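Local atomic coordinates of SusD homolog (Bacteroides thetaiotaomicron VPI-5482, PDB entry 3IV0), a protein that belongs to the SusD family of outer-membrane proteins and probably binds glycans at the cell surface, although its own substrate is not established. Residues A66-N70 and N71-E75; P158-M162 and V163-Q167; M210-N213 and L214-Q218; F300-S303 and G304-M308. All coordinates share one frame; numbering follows the deposited sequence.

In the fold
The four contacts follow one another along the chain, each a local turn, cap or helical segment. Contact 1 joins helix 63-69 to helix 73-79, contact 2 leads from strand 159-160 into helix 162-167, contact 3 lies within helix 202-219, and contact 4 runs from strand 300-302 into helix 304-310. Contacts 2 and 3, with centres about 13 Å apart, meet directly: Leu166 and Val163 pack on Ile212 and Leu216. Contacts 1 and 4 lie about 18 Å apart between centres and do not touch; contacts 2 and 4 are about 36 Å apart between centres. Contact 3 is nearest the chain's centre, in this largely helical SusD-family fold; the other three, farther out, sit where one secondary-structure element ends and the next helix begins.

Contact 1: A66-N70 and N71-E75; sequences AYLAN and NDMGE
Asp72 N donates to Tyr67 O over 2.9 Å, and Asn71 N to Leu68 O over 3.1 Å, the latter reaching its acceptor from above the carbonyl plane. With the positive phi of Asn71 (57°), this pair of backbone bonds defines a Schellman motif ending helix 63-69. Asp72 then stands at the N-cap of the next helix, where Asp72 OD1 is placed to accept a weak capping bond from Glu75 N, though the position of that oxygen is doubtful. A water takes a hydrogen bond from Asn70 ND2 and gives a weak one to Asp72 OD2.

Apolar contact comes from two pairs. Glu75 CB sits over one face of the Tyr67 ring in a CH-pi contact, 4.0 Å from the centroid of that ring and 21° off the normal, displaced toward the rim on the CE1 side. Tyr67 CG lies anti to its own carbonyl carbon (chi1 -63°), which swings the ring forward across the turn, and its OH is tied to Thr79 farther along the second helix. With an alanine here, Glu75 CB is likely to lose its aromatic cover and Thr79 OG1 its phenolic partner. Deeper in, Leu68 CD2 meets Met73 CE at 4.0 Å, the selenomethionine chain bending at chi2 and chi3.

The chemistry implies a junction in which backbone bonds set the turn while the Tyr67 ring and the Leu68-Met73 pair join helix 73-79 to helix 63-69.

Contact 2: P158-M162 and V163-Q167; sequences PRTNM and VIVLQ
Asn161 O receives Val165 N over 3.1 Å, and Met162 O receives Leu166 N over 3.0 Å; these bonds start the first turn of helix 162-167. Before it the backbone is extended through Thr160, which pairs through its backbone with Val145.

Among the side chains, Asn161 OD1 accepts Val163 N at 2.9 Å. The donor stands above the amide plane, and the N-H...O angle is 147°. CG of Asn161 is anti to the backbone N (chi1 -176°), an orientation that folds OD1 back over the helix start. On another side of the turn, Thr160 CG2 touches Val165 CG2 at 3.9 Å and also abuts Ile164 CB, crossing Ile164 at about a right angle. The Met162 side chain, a selenomethionine, packs on Val139, Phe219 and Trp459, and Met162 CE approaches Leu166 CD1 at 4.3 Å. Its backbone N is held by the Asp144 carboxylate.

Met162, Val165 and Leu166 pack on helix 117-142, and Met162, Val163 and Leu166 on helix 202-219. An N-cap asparagine here marks the passage from a short antiparallel strand pair into a helix seated against the helical body of a SusD-family protein.

Contact 3: M210-N213 and L214-Q218; sequences MHIN and LWLVQ
Asn213 O accepts Val217 N at 3.0 Å, while the side-chain amide of Asn213 is gripped at both ends: Asn213 OD1 takes a hydrogen bond from Asn230 ND2, and Asn213 ND2 gives one to Met209 O, a turn earlier. Both polar ends of this buried side chain are therefore satisfied, and the two bonds fix how the amide is turned.

Three more bonds repeat the i to i+4 pattern: Leu214 N to Met210 O at 3.1 Å, Trp215 N to His211 O at 3.0 Å and Leu216 N to Ile212 O at 3.0 Å. This is the middle and later part of helix 202-219, inside the helical body of this SusD-family protein, and its faces are covered by helices 224-238, 367-381 and 429-436.

On one flank Ile212 CG2 and Leu216 CD1 lie side by side, 4.0 Å apart, and point the same way, toward Leu170. Leu216 reaches this place because its CG is anti to the carbonyl carbon (chi1 -77°). The indole of Trp215 leans back along the helix so that His211 O lies at its edge, in plane, 3.3 Å from Trp215 CD1. Farther out, Trp215 meets the Phe136 ring edge-to-face and also packs on Tyr431. Leu214 covers another carbonyl, its CG resting 3.3 Å from Met210 O, and continues outward to Tyr228 and Leu373.

Contact 4: F300-S303 and G304-M308; sequences FCYS and GDYLM
Ser303 OG accepts Tyr306 N at 3.0 Å in an almost straight bond, with an N-H...O angle of 170°. Ser303 O takes Leu307 N at 3.1 Å, the first full helical bond after the cap. The serine hydroxyl is brought over the helix start by a chi1 of 161°, with OG anti to the backbone N and beside the carbonyl carbon. A water hydrogen-bonded to Ser303 OG gives a weak bond to Asp305 OD2. Were this serine an alanine, Tyr306 N would probably lack its side-chain acceptor and the water one of its anchors.

Next comes an apolar layer. Tyr302 CB rests on Leu307 CD1 at 3.8 Å, and the side chains of Tyr302 and Tyr306 lie side by side, pointing the same way, with their CD2 atoms 4.1 Å apart. Tyr306 CG is anti to its backbone N, which turns that ring back alongside Tyr302.

Further out, Ile55 and Phe284 pack against Tyr302, and Pro54 touches Tyr306. Backbone bonds from Cys301 to Thr56 and from Ser303 to Pro54 hold the incoming chain beside strand 55-57. The axes of strand 300-302 and helix 304-308 make an angle of 41°, a moderate change of direction. It is a strand-to-helix junction with a serine N-cap, leading out of a two-stranded antiparallel sheet.

Contact 1: A66-N70 and N71-E75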
loop_
_atom_site.group_PDB
_atom_site.type_symbol
_atom_site.label_atom_id
_atom_site.label_comp_id
_atom_site.label_asym_id
_atom_site.label_seq_id
_atom_site.Cartn_x
_atom_site.Cartn_y
_atom_site.Cartn_z
ATOM N N ALA A 66 8.975 -8.733 -16.830
ATOM C CA ALA A 66 8.223 -9.916 -17.273
ATOM C C ALA A 66 8.035 -10.930 -16.173
ATOM O O ALA A 66 6.976 -11.521 -16.067
ATOM C CB ALA A 66 8.890 -10.599 -18.510
ATOM N N TYR A 67 9.065 -11.207 -15.375
ATOM C CA TYR A 67 8.871 -12.146 -14.285
ATOM C C TYR A 67 7.713 -11.718 -13.382
ATOM O O TYR A 67 6.842 -12.539 -13.021
ATOM C CB TYR A 67 10.136 -12.304 -13.468
ATOM C CG TYR A 67 11.330 -12.874 -14.213
ATOM C CD1 TYR A 67 11.201 -13.785 -15.259
ATOM C CD2 TYR A 67 12.606 -12.537 -13.811
ATOM C CE1 TYR A 67 12.337 -14.304 -15.891
ATOM C CE2 TYR A 67 13.713 -13.054 -14.418
ATOM C CZ TYR A 67 13.575 -13.924 -15.453
ATOM O OH TYR A 67 14.724 -14.421 -16.029
ATOM N N LEU A 68 7.668 -10.451 -13.001
ATOM C CA LEU A 68 6.556 -9.970 -12.182
ATOM C C LEU A 68 5.239 -10.086 -12.901
ATOM O O LEU A 68 4.262 -10.609 -12.342
ATOM C CB LEU A 68 6.815 -8.531 -11.733
ATOM C CG LEU A 68 7.904 -8.441 -10.678
ATOM C CD1 LEU A 68 8.408 -7.021 -10.580
ATOM C CD2 LEU A 68 7.419 -8.963 -9.311
ATOM N N ALA A 69 5.205 -9.641 -14.151
ATOM C CA ALA A 69 3.980 -9.689 -14.947
ATOM C C ALA A 69 3.390 -11.082 -15.017
ATOM O O ALA A 69 2.172 -11.247 -15.035
ATOM C CB ALA A 69 4.255 -9.187 -16.379
ATOM N N ASN A 70 4.273 -12.062 -15.092
ATOM C CA ASN A 70 3.917 -13.462 -15.299
ATOM C C ASN A 70 3.875 -14.292 -14.047
ATOM O O ASN A 70 3.677 -15.507 -14.093
ATOM C CB ASN A 70 4.911 -14.098 -16.267
ATOM C CG ASN A 70 4.840 -13.514 -17.662
ATOM O OD1 ASN A 70 3.786 -13.053 -18.104
ATOM N ND2 ASN A 70 5.978 -13.525 -18.358
ATOM N N ASN A 71 4.091 -13.657 -12.887
ATOM C CA ASN A 71 4.150 -14.394 -11.633
ATOM C C ASN A 71 5.205 -15.502 -11.636
ATOM O O ASN A 71 5.061 -16.505 -10.927
ATOM C CB ASN A 71 2.758 -14.922 -11.233
ATOM C CG ASN A 71 2.678 -15.321 -9.775
ATOM O OD1 ASN A 71 3.238 -14.621 -8.914
ATOM N ND2 ASN A 71 2.055 -16.454 -9.475
ATOM N N ASP A 72 6.309 -15.262 -12.358
ATOM C CA ASP A 72 7.420 -16.201 -12.436
ATOM C C ASP A 72 8.407 -15.879 -11.331
ATOM O O ASP A 72 9.565 -15.481 -11.588
ATOM C CB ASP A 72 8.085 -16.083 -13.821
ATOM C CG ASP A 72 8.920 -17.320 -14.227
ATOM O OD1 ASP A 72 9.271 -18.216 -13.415
ATOM O OD2 ASP A 72 9.272 -17.342 -15.435
HETATM N N MSE A 73 7.958 -16.078 -10.087
HETATM C CA MSE A 73 8.710 -15.569 -8.966
HETATM C C MSE A 73 9.923 -16.435 -8.713
HETATM O O MSE A 73 10.934 -15.970 -8.147
HETATM C CB MSE A 73 7.808 -15.441 -7.710
HETATM C CG MSE A 73 6.531 -14.732 -7.925
HETATM SE SE MSE A 73 6.849 -12.891 -8.595
HETATM C CE MSE A 73 7.298 -12.099 -6.880
ATOM N N GLY A 74 9.884 -17.696 -9.116
ATOM C CA GLY A 74 11.038 -18.556 -8.990
ATOM C C GLY A 74 12.156 -18.119 -9.932
ATOM O O GLY A 74 13.346 -18.164 -9.577
ATOM N N GLU A 75 11.805 -17.682 -11.132
ATOM C CA GLU A 75 12.834 -17.228 -12.076
ATOM C C GLU A 75 13.345 -15.867 -11.621
ATOM O O GLU A 75 14.511 -15.539 -11.813
ATOM C CB GLU A 75 12.325 -17.138 -13.524
ATOM C CG GLU A 75 11.858 -18.433 -14.147
ATOM C CD GLU A 75 12.966 -19.460 -14.336
ATOM O OE1 GLU A 75 14.151 -19.194 -13.991
ATOM O OE2 GLU A 75 12.638 -20.557 -14.850
HETATM O O HOH W 1 8.304 -14.656 -17.255
#

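Contact 2: P158-M162 and V163-Q167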
loop_
_atom_site.group_PDB
_atom_site.type_symbol
_atom_site.label_atom_id
_atom_site.label_comp_id
_atom_site.label_asym_id
_atom_site.label_seq_id
_atom_site.Cartn_x
_atom_site.Cartn_y
_atom_site.Cartn_z
ATOM N N PRO A 158 8.249 -20.492 14.868
ATOM C CA PRO A 158 7.759 -20.890 13.561
ATOM C C PRO A 158 6.879 -19.812 12.917
ATOM O O PRO A 158 6.476 -18.862 13.563
ATOM C CB PRO A 158 6.936 -22.138 13.865
ATOM C CG PRO A 158 6.430 -21.855 15.252
ATOM C CD PRO A 158 7.511 -21.132 15.965
ATOM N N ARG A 159 6.592 -19.980 11.650
ATOM C CA ARG A 159 5.628 -19.096 10.984
ATOM C C ARG A 159 4.280 -19.334 11.619
ATOM O O ARG A 159 3.871 -20.486 11.804
ATOM C CB ARG A 159 5.606 -19.389 9.489
ATOM C CG ARG A 159 6.902 -19.057 8.792
ATOM C CD ARG A 159 6.954 -19.551 7.386
ATOM N NE ARG A 159 6.013 -18.813 6.537
ATOM C CZ ARG A 159 5.656 -19.158 5.321
ATOM N NH1 ARG A 159 6.136 -20.242 4.729
ATOM N NH2 ARG A 159 4.777 -18.412 4.691
ATOM N N THR A 160 3.612 -18.258 11.988
ATOM C CA THR A 160 2.250 -18.303 12.529
ATOM C C THR A 160 1.210 -18.125 11.426
ATOM O O THR A 160 1.401 -17.350 10.486
ATOM C CB THR A 160 2.063 -17.201 13.548
ATOM O OG1 THR A 160 2.932 -17.467 14.667
ATOM C CG2 THR A 160 0.679 -17.150 14.065
ATOM N N ASN A 161 0.141 -18.894 11.501
ATOM C CA ASN A 161 -1.004 -18.786 10.613
ATOM C C ASN A 161 -1.350 -17.328 10.373
ATOM O O ASN A 161 -1.602 -16.579 11.299
ATOM C CB ASN A 161 -2.188 -19.500 11.280
ATOM C CG ASN A 161 -3.450 -19.559 10.454
ATOM O OD1 ASN A 161 -3.712 -18.770 9.544
ATOM N ND2 ASN A 161 -4.273 -20.556 10.774
HETATM N N MSE A 162 -1.407 -16.950 9.109
HETATM C CA MSE A 162 -1.654 -15.570 8.707
HETATM C C MSE A 162 -2.994 -15.065 9.208
HETATM O O MSE A 162 -3.105 -13.889 9.498
HETATM C CB MSE A 162 -1.568 -15.418 7.165
HETATM C CG MSE A 162 -2.522 -16.298 6.363
HETATM SE SE MSE A 162 -2.471 -16.063 4.504
HETATM C CE MSE A 162 -3.184 -14.293 4.397
ATOM N N VAL A 163 -3.996 -15.938 9.322
ATOM C CA VAL A 163 -5.279 -15.502 9.881
ATOM C C VAL A 163 -5.131 -15.053 11.321
ATOM O O VAL A 163 -5.662 -14.048 11.709
ATOM C CB VAL A 163 -6.324 -16.627 9.749
ATOM C CG1 VAL A 163 -7.568 -16.332 10.524
ATOM C CG2 VAL A 163 -6.648 -16.861 8.270
ATOM N N ILE A 164 -4.332 -15.781 12.098
ATOM C CA ILE A 164 -4.063 -15.388 13.475
ATOM C C ILE A 164 -3.324 -14.076 13.560
ATOM O O ILE A 164 -3.651 -13.210 14.379
ATOM C CB ILE A 164 -3.281 -16.473 14.252
ATOM C CG1 ILE A 164 -4.132 -17.729 14.366
ATOM C CG2 ILE A 164 -2.879 -15.934 15.616
ATOM C CD1 ILE A 164 -3.381 -18.942 15.023
ATOM N N VAL A 165 -2.304 -13.909 12.704
ATOM C CA VAL A 165 -1.548 -12.660 12.695
ATOM C C VAL A 165 -2.501 -11.497 12.422
ATOM O O VAL A 165 -2.493 -10.503 13.118
ATOM C CB VAL A 165 -0.402 -12.704 11.649
ATOM C CG1 VAL A 165 0.347 -11.375 11.603
ATOM C CG2 VAL A 165 0.584 -13.822 12.012
ATOM N N LEU A 166 -3.307 -11.625 11.380
ATOM C CA LEU A 166 -4.215 -10.533 11.005
ATOM C C LEU A 166 -5.222 -10.232 12.111
ATOM O O LEU A 166 -5.467 -9.075 12.452
ATOM C CB LEU A 166 -4.920 -10.872 9.702
ATOM C CG LEU A 166 -4.031 -10.976 8.467
ATOM C CD1 LEU A 166 -4.811 -11.580 7.302
ATOM C CD2 LEU A 166 -3.499 -9.593 8.071
ATOM N N GLN A 167 -5.812 -11.268 12.713
ATOM C CA GLN A 167 -6.785 -11.072 13.788
ATOM C C GLN A 167 -6.135 -10.433 14.988
ATOM O O GLN A 167 -6.705 -9.562 15.606
ATOM C CB GLN A 167 -7.389 -12.411 14.210
ATOM C CG GLN A 167 -8.312 -13.036 13.139
ATOM C CD GLN A 167 -8.760 -14.425 13.472
ATOM O OE1 GLN A 167 -8.080 -15.155 14.219
ATOM N NE2 GLN A 167 -9.922 -14.815 12.921
#

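Contact 3: M210-N213 and L214-Q218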
loop_
_atom_site.group_PDB
_atom_site.type_symbol
_atom_site.label_atom_id
_atom_site.label_comp_id
_atom_site.label_asym_id
_atom_site.label_seq_id
_atom_site.Cartn_x
_atom_site.Cartn_y
_atom_site.Cartn_z
HETATM N N MSE A 210 -9.437 -1.529 7.935
HETATM C CA MSE A 210 -10.295 -1.923 6.831
HETATM C C MSE A 210 -9.602 -2.908 5.916
HETATM O O MSE A 210 -10.181 -3.918 5.530
HETATM C CB MSE A 210 -10.789 -0.722 6.034
HETATM C CG MSE A 210 -11.567 0.247 6.859
HETATM SE SE MSE A 210 -12.002 1.957 5.999
HETATM C CE MSE A 210 -13.284 1.377 4.912
ATOM N N HIS A 211 -8.324 -2.658 5.627
ATOM C CA HIS A 211 -7.552 -3.571 4.803
ATOM C C HIS A 211 -7.393 -4.931 5.464
ATOM O O HIS A 211 -7.546 -5.964 4.817
ATOM C CB HIS A 211 -6.182 -2.969 4.542
ATOM C CG HIS A 211 -6.125 -2.181 3.303
ATOM N ND1 HIS A 211 -6.507 -0.854 3.204
ATOM C CD2 HIS A 211 -5.726 -2.567 2.078
ATOM C CE1 HIS A 211 -6.344 -0.466 1.943
ATOM N NE2 HIS A 211 -5.869 -1.486 1.252
ATOM N N ILE A 212 -7.127 -4.960 6.758
ATOM C CA ILE A 212 -6.919 -6.232 7.450
ATOM C C ILE A 212 -8.211 -7.046 7.424
ATOM O O ILE A 212 -8.195 -8.247 7.093
ATOM C CB ILE A 212 -6.411 -6.015 8.883
ATOM C CG1 ILE A 212 -4.995 -5.472 8.905
ATOM C CG2 ILE A 212 -6.471 -7.337 9.681
ATOM C CD1 ILE A 212 -4.563 -4.976 10.281
ATOM N N ASN A 213 -9.340 -6.418 7.725
ATOM C CA ASN A 213 -10.632 -7.109 7.632
ATOM C C ASN A 213 -10.860 -7.685 6.240
ATOM O O ASN A 213 -11.355 -8.797 6.095
ATOM C CB ASN A 213 -11.754 -6.160 7.985
ATOM C CG ASN A 213 -12.026 -6.115 9.476
ATOM O OD1 ASN A 213 -12.529 -7.087 10.060
ATOM N ND2 ASN A 213 -11.684 -4.999 10.110
ATOM N N LEU A 214 -10.537 -6.937 5.192
ATOM C CA LEU A 214 -10.801 -7.398 3.830
ATOM C C LEU A 214 -9.876 -8.537 3.410
ATOM O O LEU A 214 -10.267 -9.406 2.615
ATOM C CB LEU A 214 -10.775 -6.226 2.855
ATOM C CG LEU A 214 -11.956 -5.254 3.083
ATOM C CD1 LEU A 214 -11.709 -3.961 2.330
ATOM C CD2 LEU A 214 -13.272 -5.893 2.609
ATOM N N TRP A 215 -8.685 -8.625 3.989
ATOM C CA TRP A 215 -7.820 -9.773 3.792
ATOM C C TRP A 215 -8.409 -10.970 4.535
ATOM O O TRP A 215 -8.373 -12.100 4.033
ATOM C CB TRP A 215 -6.336 -9.494 4.176
ATOM C CG TRP A 215 -5.633 -8.887 3.058
ATOM C CD1 TRP A 215 -5.795 -7.626 2.580
ATOM C CD2 TRP A 215 -4.676 -9.523 2.213
ATOM N NE1 TRP A 215 -5.019 -7.441 1.459
ATOM C CE2 TRP A 215 -4.304 -8.593 1.226
ATOM C CE3 TRP A 215 -4.083 -10.788 2.199
ATOM C CZ2 TRP A 215 -3.387 -8.916 0.215
ATOM C CZ3 TRP A 215 -3.170 -11.097 1.220
ATOM C CH2 TRP A 215 -2.834 -10.176 0.245
ATOM N N LEU A 216 -8.964 -10.752 5.710
ATOM C CA LEU A 216 -9.623 -11.846 6.470
ATOM C C LEU A 216 -10.864 -12.366 5.738
ATOM O O LEU A 216 -11.192 -13.550 5.825
ATOM C CB LEU A 216 -9.962 -11.377 7.894
ATOM C CG LEU A 216 -8.717 -11.347 8.802
ATOM C CD1 LEU A 216 -8.959 -10.510 10.049
ATOM C CD2 LEU A 216 -8.315 -12.754 9.227
ATOM N N VAL A 217 -11.534 -11.530 4.977
ATOM C CA VAL A 217 -12.661 -11.983 4.151
ATOM C C VAL A 217 -12.215 -13.102 3.221
ATOM O O VAL A 217 -12.935 -14.081 3.040
ATOM C CB VAL A 217 -13.247 -10.803 3.311
ATOM C CG1 VAL A 217 -14.097 -11.341 2.121
ATOM C CG2 VAL A 217 -14.068 -9.901 4.209
ATOM N N GLN A 218 -11.030 -12.986 2.627
ATOM C CA GLN A 218 -10.526 -13.952 1.677
ATOM C C GLN A 218 -9.994 -15.203 2.362
ATOM O O GLN A 218 -10.207 -16.324 1.889
ATOM C CB GLN A 218 -9.379 -13.338 0.870
ATOM C CG GLN A 218 -8.736 -14.285 -0.138
ATOM C CD GLN A 218 -9.703 -14.837 -1.174
ATOM O OE1 GLN A 218 -10.621 -14.141 -1.668
ATOM N NE2 GLN A 218 -9.477 -16.085 -1.534
#

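Contact 4: F300-S303 and G304-M308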
loop_
_atom_site.group_PDB
_atom_site.type_symbol
_atom_site.label_atom_id
_atom_site.label_comp_id
_atom_site.label_asym_id
_atom_site.label_seq_id
_atom_site.Cartn_x
_atom_site.Cartn_y
_atom_site.Cartn_z
ATOM N N PHE A 300 8.782 0.554 -18.309
ATOM C CA PHE A 300 7.708 -0.289 -18.812
ATOM C C PHE A 300 6.466 0.512 -19.134
ATOM O O PHE A 300 6.337 1.666 -18.765
ATOM C CB PHE A 300 7.360 -1.450 -17.847
ATOM C CG PHE A 300 6.796 -1.023 -16.501
ATOM C CD1 PHE A 300 5.443 -0.690 -16.347
ATOM C CD2 PHE A 300 7.593 -1.004 -15.387
ATOM C CE1 PHE A 300 4.919 -0.333 -15.116
ATOM C CE2 PHE A 300 7.079 -0.626 -14.150
ATOM C CZ PHE A 300 5.752 -0.308 -14.012
ATOM N N CYS A 301 5.556 -0.145 -19.834
ATOM C CA CYS A 301 4.257 0.422 -20.112
ATOM C C CYS A 301 3.152 -0.610 -19.949
ATOM O O CYS A 301 3.373 -1.805 -20.024
ATOM C CB CYS A 301 4.203 1.025 -21.529
ATOM S SG CYS A 301 4.388 -0.137 -22.894
ATOM N N TYR A 302 1.945 -0.089 -19.766
ATOM C CA TYR A 302 0.735 -0.886 -19.659
ATOM C C TYR A 302 0.146 -1.163 -21.030
ATOM O O TYR A 302 0.168 -0.291 -21.903
ATOM C CB TYR A 302 -0.318 -0.116 -18.851
ATOM C CG TYR A 302 -0.060 -0.170 -17.349
ATOM C CD1 TYR A 302 0.852 0.681 -16.774
ATOM C CD2 TYR A 302 -0.668 -1.124 -16.565
ATOM C CE1 TYR A 302 1.105 0.631 -15.413
ATOM C CE2 TYR A 302 -0.409 -1.184 -15.178
ATOM C CZ TYR A 302 0.473 -0.295 -14.643
ATOM O OH TYR A 302 0.756 -0.326 -13.295
ATOM N N SER A 303 -0.396 -2.345 -21.194
ATOM C CA SER A 303 -1.172 -2.694 -22.388
ATOM C C SER A 303 -2.208 -1.633 -22.726
ATOM O O SER A 303 -3.002 -1.227 -21.897
ATOM C CB SER A 303 -1.867 -4.031 -22.127
ATOM O OG SER A 303 -2.954 -4.266 -22.979
ATOM N N GLY A 304 -2.264 -1.252 -23.997
ATOM C CA GLY A 304 -3.306 -0.356 -24.461
ATOM C C GLY A 304 -4.675 -0.975 -24.403
ATOM O O GLY A 304 -5.632 -0.276 -24.117
ATOM N N ASP A 305 -4.775 -2.281 -24.614
ATOM C CA ASP A 305 -6.044 -2.977 -24.488
ATOM C C ASP A 305 -6.523 -2.915 -23.045
ATOM O O ASP A 305 -7.698 -2.663 -22.796
ATOM C CB ASP A 305 -5.932 -4.424 -24.942
ATOM C CG ASP A 305 -5.640 -4.560 -26.440
ATOM O OD1 ASP A 305 -6.313 -3.907 -27.259
ATOM O OD2 ASP A 305 -4.715 -5.330 -26.786
ATOM N N TYR A 306 -5.626 -3.157 -22.091
ATOM C CA TYR A 306 -5.994 -3.029 -20.694
ATOM C C TYR A 306 -6.534 -1.634 -20.376
ATOM O O TYR A 306 -7.566 -1.492 -19.727
ATOM C CB TYR A 306 -4.805 -3.317 -19.798
ATOM C CG TYR A 306 -5.143 -3.195 -18.328
ATOM C CD1 TYR A 306 -6.107 -4.030 -17.762
ATOM C CD2 TYR A 306 -4.533 -2.260 -17.536
ATOM C CE1 TYR A 306 -6.439 -3.951 -16.421
ATOM C CE2 TYR A 306 -4.850 -2.179 -16.151
ATOM C CZ TYR A 306 -5.823 -3.034 -15.636
ATOM O OH TYR A 306 -6.153 -2.974 -14.297
ATOM N N LEU A 307 -5.848 -0.590 -20.839
ATOM C CA LEU A 307 -6.250 0.763 -20.507
ATOM C C LEU A 307 -7.540 1.151 -21.245
ATOM O O LEU A 307 -8.314 1.950 -20.742
ATOM C CB LEU A 307 -5.078 1.733 -20.722
ATOM C CG LEU A 307 -3.849 1.487 -19.825
ATOM C CD1 LEU A 307 -2.761 2.497 -20.160
ATOM C CD2 LEU A 307 -4.192 1.521 -18.311
HETATM N N MSE A 308 -7.780 0.585 -22.427
HETATM C CA MSE A 308 -9.066 0.798 -23.095
HETATM C C MSE A 308 -10.195 0.139 -22.291
HETATM O O MSE A 308 -11.340 0.592 -22.354
HETATM C CB MSE A 308 -9.036 0.255 -24.524
HETATM C CG MSE A 308 -8.385 1.202 -25.524
HETATM SE SE MSE A 308 -8.493 0.545 -27.357
HETATM C CE MSE A 308 -7.174 -0.761 -27.274
HETATM O O HOH W 2 -2.756 -6.327 -24.309
#